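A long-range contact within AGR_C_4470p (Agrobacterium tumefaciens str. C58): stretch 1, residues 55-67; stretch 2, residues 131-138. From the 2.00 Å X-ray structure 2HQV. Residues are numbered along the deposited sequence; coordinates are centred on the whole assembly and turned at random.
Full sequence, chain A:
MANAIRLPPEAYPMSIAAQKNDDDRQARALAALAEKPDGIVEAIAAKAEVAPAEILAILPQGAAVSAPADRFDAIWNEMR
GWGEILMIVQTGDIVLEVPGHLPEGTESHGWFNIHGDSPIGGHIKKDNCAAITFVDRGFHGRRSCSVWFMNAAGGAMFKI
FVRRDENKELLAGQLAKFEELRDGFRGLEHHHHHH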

# COMPACT_ATOMS: atom_id res chain seq x y z
N ILE A 55 14.50 -13.52 -5.14
CA ILE A 55 13.76 -14.63 -5.73
C ILE A 55 13.60 -14.32 -7.22
O ILE A 55 13.60 -15.22 -8.07
CB ILE A 55 12.37 -14.78 -5.04
CG1 ILE A 55 11.84 -16.20 -5.23
CG2 ILE A 55 11.39 -13.76 -5.60
CD1 ILE A 55 11.38 -16.52 -6.62
N LEU A 56 13.50 -13.03 -7.54
CA LEU A 56 13.38 -12.57 -8.92
C LEU A 56 14.67 -12.90 -9.68
O LEU A 56 14.63 -13.40 -10.80
CB LEU A 56 13.13 -11.06 -8.94
CG LEU A 56 11.75 -10.53 -9.36
CD1 LEU A 56 10.64 -11.27 -8.64
CD2 LEU A 56 11.68 -9.03 -9.09
N ALA A 57 15.81 -12.64 -9.05
CA ALA A 57 17.11 -12.91 -9.68
C ALA A 57 17.35 -14.42 -9.85
O ALA A 57 18.32 -14.83 -10.48
CB ALA A 57 18.23 -12.29 -8.86
N ILE A 58 16.46 -15.23 -9.29
CA ILE A 58 16.59 -16.68 -9.35
C ILE A 58 15.64 -17.35 -10.36
O ILE A 58 15.76 -18.55 -10.63
CB ILE A 58 16.42 -17.26 -7.91
CG1 ILE A 58 17.80 -17.43 -7.27
CG2 ILE A 58 15.68 -18.58 -7.93
CD1 ILE A 58 18.62 -16.16 -7.22
N LEU A 59 14.73 -16.57 -10.92
CA LEU A 59 13.78 -17.07 -11.91
C LEU A 59 14.48 -17.39 -13.23
O LEU A 59 15.60 -16.93 -13.47
CB LEU A 59 12.69 -16.02 -12.18
CG LEU A 59 11.37 -16.03 -11.40
CD1 LEU A 59 11.58 -16.42 -9.96
CD2 LEU A 59 10.74 -14.64 -11.51
N PRO A 60 13.84 -18.18 -14.11
CA PRO A 60 14.46 -18.52 -15.39
C PRO A 60 14.93 -17.27 -16.14
O PRO A 60 14.28 -16.22 -16.08
CB PRO A 60 13.34 -19.26 -16.13
CG PRO A 60 12.59 -19.92 -15.02
CD PRO A 60 12.51 -18.81 -13.99
N GLN A 61 16.05 -17.37 -16.85
CA GLN A 61 16.58 -16.24 -17.60
C GLN A 61 15.48 -15.67 -18.50
O GLN A 61 14.78 -16.41 -19.18
CB GLN A 61 17.78 -16.67 -18.45
CG GLN A 61 18.57 -15.51 -19.04
CD GLN A 61 19.87 -15.97 -19.70
OE1 GLN A 61 20.65 -15.15 -20.20
NE2 GLN A 61 20.11 -17.28 -19.68
N GLY A 62 15.33 -14.35 -18.48
CA GLY A 62 14.32 -13.70 -19.30
C GLY A 62 13.01 -13.43 -18.59
O GLY A 62 12.23 -12.59 -19.03
N ALA A 63 12.76 -14.14 -17.49
CA ALA A 63 11.52 -13.97 -16.73
C ALA A 63 11.53 -12.70 -15.89
O ALA A 63 10.48 -12.16 -15.56
CB ALA A 63 11.29 -15.19 -15.84
N ALA A 64 12.73 -12.22 -15.56
CA ALA A 64 12.89 -11.01 -14.76
C ALA A 64 13.98 -10.15 -15.39
O ALA A 64 15.17 -10.37 -15.16
CB ALA A 64 13.25 -11.37 -13.33
N VAL A 65 13.57 -9.17 -16.19
CA VAL A 65 14.51 -8.28 -16.86
C VAL A 65 14.40 -6.91 -16.21
O VAL A 65 13.32 -6.32 -16.19
CB VAL A 65 14.18 -8.15 -18.37
CG1 VAL A 65 15.19 -7.25 -19.05
CG2 VAL A 65 14.16 -9.53 -19.01
N SER A 66 15.52 -6.41 -15.69
CA SER A 66 15.55 -5.12 -15.02
C SER A 66 16.14 -3.98 -15.84
O SER A 66 17.07 -4.18 -16.63
CB SER A 66 16.34 -5.22 -13.71
OG SER A 66 15.73 -6.11 -12.80
N ALA A 67 15.60 -2.79 -15.64
CA ALA A 67 16.07 -1.58 -16.31
C ALA A 67 16.60 -0.72 -15.17
O ALA A 67 16.18 -0.88 -14.02
CB ALA A 67 14.91 -0.87 -17.01
N ALA A 131 15.43 -0.03 -9.04
CA ALA A 131 15.36 -0.78 -10.28
C ALA A 131 13.92 -0.93 -10.72
O ALA A 131 12.99 -0.73 -9.94
CB ALA A 131 16.00 -2.16 -10.09
N ILE A 132 13.73 -1.27 -11.99
CA ILE A 132 12.40 -1.49 -12.54
C ILE A 132 12.52 -2.83 -13.26
O ILE A 132 13.25 -2.94 -14.25
CB ILE A 132 12.02 -0.37 -13.54
CG1 ILE A 132 12.01 0.98 -12.81
CG2 ILE A 132 10.63 -0.65 -14.14
CD1 ILE A 132 11.95 2.16 -13.71
N THR A 133 11.84 -3.84 -12.73
CA THR A 133 11.93 -5.19 -13.29
C THR A 133 10.67 -5.68 -13.98
O THR A 133 9.58 -5.69 -13.39
CB THR A 133 12.27 -6.20 -12.18
OG1 THR A 133 13.38 -5.71 -11.43
CG2 THR A 133 12.59 -7.57 -12.79
N PHE A 134 10.84 -6.10 -15.23
CA PHE A 134 9.74 -6.62 -16.04
C PHE A 134 9.67 -8.11 -15.76
O PHE A 134 10.59 -8.86 -16.10
CB PHE A 134 10.02 -6.36 -17.53
CG PHE A 134 10.10 -4.91 -17.88
CD1 PHE A 134 11.23 -4.15 -17.54
CD2 PHE A 134 9.05 -4.28 -18.54
CE1 PHE A 134 11.30 -2.80 -17.84
CE2 PHE A 134 9.10 -2.92 -18.84
CZ PHE A 134 10.22 -2.17 -18.50
N VAL A 135 8.58 -8.54 -15.13
CA VAL A 135 8.39 -9.94 -14.76
C VAL A 135 7.39 -10.63 -15.69
O VAL A 135 6.23 -10.23 -15.79
CB VAL A 135 7.91 -10.04 -13.30
CG1 VAL A 135 7.80 -11.49 -12.86
CG2 VAL A 135 8.90 -9.28 -12.39
N ASP A 136 7.87 -11.66 -16.37
CA ASP A 136 7.07 -12.42 -17.33
C ASP A 136 7.19 -13.89 -16.93
O ASP A 136 8.17 -14.55 -17.28
CB ASP A 136 7.64 -12.19 -18.74
CG ASP A 136 6.90 -12.96 -19.82
OD1 ASP A 136 6.09 -13.85 -19.49
OD2 ASP A 136 7.15 -12.67 -21.02
N ARG A 137 6.21 -14.39 -16.20
CA ARG A 137 6.26 -15.76 -15.74
C ARG A 137 4.91 -16.40 -15.53
O ARG A 137 3.87 -15.75 -15.44
CB ARG A 137 7.03 -15.87 -14.44
CG ARG A 137 6.50 -14.99 -13.33
CD ARG A 137 7.35 -15.11 -12.07
NE ARG A 137 7.10 -16.35 -11.35
CZ ARG A 137 6.11 -16.53 -10.47
NH1 ARG A 137 5.27 -15.54 -10.19
NH2 ARG A 137 5.96 -17.70 -9.88
N GLY A 138 4.96 -17.72 -15.45
CA GLY A 138 3.77 -18.50 -15.21
C GLY A 138 3.30 -18.22 -13.80
O GLY A 138 4.06 -18.27 -12.84

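This contact is an antiparallel pairing of two β-strands, residues 64-67 and 131-138, held chiefly by main-chain hydrogen bonds and supplemented by side chains from the helix and turns that precede strand 64-67. The strand directions differ by 156°, so the pairing is antiparallel with a moderate departure from strict alignment.

The ladder shows the alternation expected of antiparallel strands. Val65 and Phe134 form a hydrogen-bonded pair: Val65 N donates to Phe134 O at 3.0 Å, and Phe134 N donates to Val65 O at 2.7 Å. Two residues on, Ala67 and Ile132 repeat the pattern, with Ala67 N to Ile132 O at 2.7 Å and the longer return bond from Ile132 N to Ala67 O at 3.2 Å. At the other end, Asp136 N reaches Ala63 O at 2.8 Å, so the bonding runs one residue past the strand into the turn. Because these bonds use only the backbone, they set the register without demanding particular side chains. CA-H...O contacts supplement them: Ala63 O also lies 3.2 Å from Val135 CA, and Ser66 CA lies 3.3 Å from Ile132 O.

Between the hydrogen-bonded pairs lie the closer, non-hydrogen-bonded ones. Ser66 and Thr133 have their CA atoms only 4.0 Å apart, and their side chains leave the sheet on the same face. Both have chi1 in the m well, and Ser66 OG and Thr133 OG1 meet in a hydrogen bond of 2.7 Å; either hydroxyl could be the donor. Small hydroxylated residues suit such a close pair, since one can donate to the other over a short distance. Thr133 also carries a methyl, and its CG2 packs 3.9 Å from Ala64 CB and 4.1 Å from Leu56 CD2. The residue thus combines a polar link with an apolar one. Leu56 CD2 further lies 4.3 Å from Val135 CG2, bringing the helix residue against the apolar side chains of this face.

The opposite face carries Val65, Ala67, Ile132 and Phe134, all buried, as their apolar character suits. Ala67 CB approaches Phe134 CE1 at 4.2 Å, meeting the ring at its edge; the small methyl of alanine fits beside the large aromatic side chain.

Before the strand, two turns shape the approach. A type I turn runs from Leu56 to Leu59, where Leu59 N bonds to Leu56 O at 3.2 Å. A type II turn from Pro60 to Ala63 follows, closed by Ala63 N to Pro60 O at 2.9 Å. Gly62 suits this second turn because, at its positive phi, a CB would be jammed against the carbonyl O of Gln61. Leu59 points toward the other strand, and its CD2 touches Arg137 CD at 3.5 Å. The closest approach is to the CD methylene, and the leucine also lies obliquely to the guanidinium, whose NH2 is hydrogen-bonded elsewhere in the structure.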